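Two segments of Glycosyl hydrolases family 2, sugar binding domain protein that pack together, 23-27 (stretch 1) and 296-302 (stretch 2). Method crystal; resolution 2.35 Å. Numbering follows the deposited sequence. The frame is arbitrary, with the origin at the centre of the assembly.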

ATOM      1  N   ILE A  23      13.709 -31.980   3.491  1.00 59.28           N
ATOM      2  CA  ILE A  23      13.923 -33.405   3.204  1.00 53.43           C
ATOM      3  C   ILE A  23      15.310 -33.596   2.598  1.00 52.65           C
ATOM      4  O   ILE A  23      15.677 -32.861   1.671  1.00 50.56           O
ATOM      5  CB  ILE A  23      12.847 -33.937   2.267  1.00 53.38           C
ATOM      6  CG1 ILE A  23      11.465 -33.422   2.684  1.00 54.18           C
ATOM      7  CG2 ILE A  23      12.815 -35.425   2.334  1.00 57.60           C
ATOM      8  CD1 ILE A  23      10.905 -32.332   1.760  1.00 51.96           C
ATOM      9  N   PRO A  24      16.085 -34.571   3.063  1.00 55.28           N
ATOM     10  CA  PRO A  24      17.358 -34.881   2.398  1.00 50.08           C
ATOM     11  C   PRO A  24      17.160 -35.709   1.136  1.00 53.39           C
ATOM     12  O   PRO A  24      16.922 -36.922   1.202  1.00 50.49           O
ATOM     13  CB  PRO A  24      18.131 -35.671   3.463  1.00 43.80           C
ATOM     14  CG  PRO A  24      17.300 -35.577   4.723  1.00 46.96           C
ATOM     15  CD  PRO A  24      15.902 -35.356   4.290  1.00 51.17           C
ATOM     16  N   THR A  25      17.218 -35.054  -0.021  1.00 52.09           N
ATOM     17  CA  THR A  25      17.363 -35.748  -1.292  1.00 48.49           C
ATOM     18  C   THR A  25      18.078 -34.827  -2.264  1.00 53.80           C
ATOM     19  O   THR A  25      17.856 -33.613  -2.260  1.00 51.46           O
ATOM     20  CB  THR A  25      16.027 -36.196  -1.901  1.00 52.95           C
ATOM     21  OG1 THR A  25      16.247 -36.558  -3.271  1.00 53.29           O
ATOM     22  CG2 THR A  25      14.997 -35.075  -1.845  1.00 50.47           C
ATOM     23  N   ASP A  26      18.934 -35.410  -3.093  1.00 53.15           N
ATOM     24  CA  ASP A  26      19.634 -34.634  -4.100  1.00 52.13           C
ATOM     25  C   ASP A  26      18.740 -34.275  -5.275  1.00 50.41           C
ATOM     26  O   ASP A  26      19.208 -33.621  -6.210  1.00 55.53           O
ATOM     27  CB  ASP A  26      20.864 -35.412  -4.585  1.00 49.22           C
ATOM     28  CG  ASP A  26      21.857 -35.673  -3.469  1.00 53.46           C
ATOM     29  OD1 ASP A  26      21.552 -35.287  -2.317  1.00 53.13           O
ATOM     30  OD2 ASP A  26      22.928 -36.269  -3.731  1.00 45.79           O
ATOM     31  N   ARG A  27      17.471 -34.660  -5.236  1.00 49.74           N
ATOM     32  CA  ARG A  27      16.544 -34.499  -6.354  1.00 56.41           C
ATOM     33  C   ARG A  27      15.388 -33.568  -5.933  1.00 54.99           C
ATOM     34  O   ARG A  27      14.414 -33.995  -5.303  1.00 51.69           O
ATOM     35  CB  ARG A  27      16.066 -35.923  -6.813  1.00 53.80           C
ATOM     36  CG  ARG A  27      15.149 -35.983  -8.038  1.00 63.94           C
ATOM     37  CD  ARG A  27      13.683 -36.163  -7.605  1.00 65.20           C
ATOM     38  NE  ARG A  27      12.812 -36.681  -8.660  1.00 71.19           N
ATOM     39  CZ  ARG A  27      12.462 -36.011  -9.761  1.00 72.31           C
ATOM     40  NH1 ARG A  27      12.918 -34.780  -9.991  1.00 68.34           N
ATOM     41  NH2 ARG A  27      11.657 -36.580 -10.649  1.00 70.03           N
ATOM     42  N   THR A 296      16.533 -45.115  -6.769  1.00 56.02           N
ATOM     43  CA  THR A 296      17.567 -44.873  -5.773  1.00 55.80           C
ATOM     44  C   THR A 296      17.381 -43.492  -5.152  1.00 58.19           C
ATOM     45  O   THR A 296      17.624 -42.469  -5.807  1.00 51.43           O
ATOM     46  CB  THR A 296      18.946 -45.002  -6.403  1.00 56.48           C
ATOM     47  OG1 THR A 296      19.097 -46.331  -6.912  1.00 60.99           O
ATOM     48  CG2 THR A 296      20.031 -44.726  -5.384  1.00 56.69           C
ATOM     49  N   LEU A 297      16.959 -43.468  -3.888  1.00 55.35           N
ATOM     50  CA  LEU A 297      16.975 -42.245  -3.098  1.00 46.58           C
ATOM     51  C   LEU A 297      18.393 -42.011  -2.596  1.00 49.81           C
ATOM     52  O   LEU A 297      18.965 -42.859  -1.902  1.00 50.66           O
ATOM     53  CB  LEU A 297      15.997 -42.340  -1.931  1.00 51.06           C
ATOM     54  CG  LEU A 297      15.940 -41.124  -0.996  1.00 52.44           C
ATOM     55  CD1 LEU A 297      15.321 -39.917  -1.695  1.00 48.04           C
ATOM     56  CD2 LEU A 297      15.183 -41.456   0.279  1.00 48.78           C
ATOM     57  N   ARG A 298      18.970 -40.877  -2.967  1.00 52.53           N
ATOM     58  CA  ARG A 298      20.303 -40.509  -2.526  1.00 53.18           C
ATOM     59  C   ARG A 298      20.255 -39.155  -1.843  1.00 52.59           C
ATOM     60  O   ARG A 298      19.479 -38.273  -2.228  1.00 52.25           O
ATOM     61  CB  ARG A 298      21.289 -40.441  -3.693  1.00 52.95           C
ATOM     62  CG  ARG A 298      22.718 -40.123  -3.273  1.00 56.53           C
ATOM     63  CD  ARG A 298      23.634 -39.931  -4.468  1.00 59.90           C
ATOM     64  NE  ARG A 298      23.058 -40.526  -5.669  1.00 70.20           N
ATOM     65  CZ  ARG A 298      23.191 -41.804  -6.009  1.00 68.97           C
ATOM     66  NH1 ARG A 298      23.885 -42.632  -5.230  1.00 62.21           N
ATOM     67  NH2 ARG A 298      22.619 -42.250  -7.122  1.00 66.43           N
ATOM     68  N   THR A 299      21.094 -38.997  -0.827  1.00 47.83           N
ATOM     69  CA  THR A 299      21.344 -37.688  -0.253  1.00 49.78           C
ATOM     70  C   THR A 299      22.828 -37.561   0.034  1.00 46.14           C
ATOM     71  O   THR A 299      23.445 -38.474   0.592  1.00 47.41           O
ATOM     72  CB  THR A 299      20.523 -37.448   1.021  1.00 49.58           C
ATOM     73  OG1 THR A 299      20.862 -36.170   1.570  1.00 47.85           O
ATOM     74  CG2 THR A 299      20.799 -38.529   2.054  1.00 48.57           C
ATOM     75  N   THR A 300      23.392 -36.430  -0.361  1.00 42.49           N
ATOM     76  CA  THR A 300      24.806 -36.143  -0.196  1.00 44.92           C
ATOM     77  C   THR A 300      24.969 -35.028   0.826  1.00 47.83           C
ATOM     78  O   THR A 300      24.266 -34.013   0.761  1.00 51.95           O
ATOM     79  CB  THR A 300      25.421 -35.740  -1.531  1.00 43.21           C
ATOM     80  OG1 THR A 300      25.150 -36.763  -2.495  1.00 47.25           O
ATOM     81  CG2 THR A 300      26.903 -35.538  -1.392  1.00 42.47           C
ATOM     82  N   GLN A 301      25.892 -35.216   1.760  1.00 46.16           N
ATOM     83  CA  GLN A 301      26.109 -34.275   2.850  1.00 47.38           C
ATOM     84  C   GLN A 301      27.589 -33.953   2.963  1.00 45.24           C
ATOM     85  O   GLN A 301      28.423 -34.863   2.950  1.00 46.42           O
ATOM     86  CB  GLN A 301      25.612 -34.860   4.172  1.00 45.79           C
ATOM     87  CG  GLN A 301      24.174 -35.275   4.153  1.00 49.33           C
ATOM     88  CD  GLN A 301      23.265 -34.108   4.409  1.00 52.99           C
ATOM     89  OE1 GLN A 301      23.590 -33.223   5.211  1.00 49.54           O
ATOM     90  NE2 GLN A 301      22.122 -34.082   3.720  1.00 42.74           N
ATOM     91  N   HIS A 302      27.916 -32.671   3.096  1.00 39.41           N
ATOM     92  CA  HIS A 302      29.278 -32.290   3.420  1.00 39.42           C
ATOM     93  C   HIS A 302      29.449 -32.134   4.926  1.00 40.27           C
ATOM     94  O   HIS A 302      28.490 -31.924   5.671  1.00 41.17           O
ATOM     95  CB  HIS A 302      29.669 -30.993   2.725  1.00 41.20           C
ATOM     96  CG  HIS A 302      29.583 -31.065   1.235  1.00 48.41           C
ATOM     97  ND1 HIS A 302      28.382 -31.028   0.555  1.00 47.43           N
ATOM     98  CD2 HIS A 302      30.550 -31.181   0.294  1.00 47.66           C
ATOM     99  CE1 HIS A 302      28.615 -31.111  -0.743  1.00 50.28           C
ATOM    100  NE2 HIS A 302      29.921 -31.206  -0.929  1.00 51.19           N
TER
HETATM  101  O   HOH W   1      17.359 -38.817  -4.501  1.00 49.05           O

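The contact joins an irregular segment, 23-27, to a strand, 296-302, far away in the same chain, and it works by giving Arg-298 O and the amide and hydroxyl of Thr-300 partners from Asp-26. Asp-26 does most of this work. Its backbone N donates to Arg-298 O at 3.0 Å with an angle of 161° at the hydrogen, a nearly straight bond of the kind one strand makes with the next. Its carboxylate then takes up the donors of Thr-300: Thr-300 N gives its hydrogen to Asp-26 OD1 at 2.9 Å, and Thr-300 OG1 gives its own to Asp-26 OD2 at 2.6 Å.

The arrangement shows how a short side chain can stand in for backbone. The CA-to-CB bond of Asp-26 points sideways to the strand, but with chi1 at -62° (m) and chi2 at 3° the end of the side chain comes nearer, and the two carboxylate oxygens meet the amide and the hydroxyl of a single residue. Thr-300, with chi1 at -55° (m), holds its OG1 where OD2 can receive it. The fit is close enough that Asp-26 OD1 also lies 3.2 Å from Thr-299 CA. One residue thus serves a carbonyl through its backbone and, two positions along the strand, an amide through its side chain.

Arg-298 O has a second, softer neighbour: the CA-H of Thr-25 approaches it, with Thr-25 CA to Arg-298 O at 3.4 Å. The amide of Arg-298 is not met directly by stretch 1. It donates instead to water 1, with Arg-298 N 3.0 Å from the water oxygen, and the same water is hydrogen-bonded to Thr-25 OG1 at 2.8 Å. The water therefore bridges the two stretches. Thr-25 OG1 also accepts from Arg-27 N at 3.0 Å, so this buried hydroxyl is well satisfied while it braces its own loop. Thr-25 N makes a weak bond to Ile-23 O at 3.2 Å, within its own stretch.

Beside these bonds the packing is modest, and 307 Å² is buried in all, both sides summed. Pro-24, which has no amide hydrogen to satisfy, sets one corner of its ring against the strand, with Pro-24 CB 3.4 Å from Thr-299 OG1. That hydroxyl accepts from Gln-301 NE2 at 3.3 Å, a bond along the strand between residues two apart, and the oxygen of the Gln-301 amide is satisfied elsewhere in the structure. On the apolar side, the buried Leu-297 brings CD1 to 3.8 Å from Thr-25 CB, so threonine offers carbon to the leucine as well as oxygen to the water. Arg-298 contributes aliphatic surface rather than charge here: its CD lies 3.8 Å from Asp-26 OD2.

The rule to take away is economical: one aspartate pairs with the strand through both backbone and carboxylate, a water links Arg-298 N to Thr-25 OG1, and proline and threonine supply compact surfaces beside them.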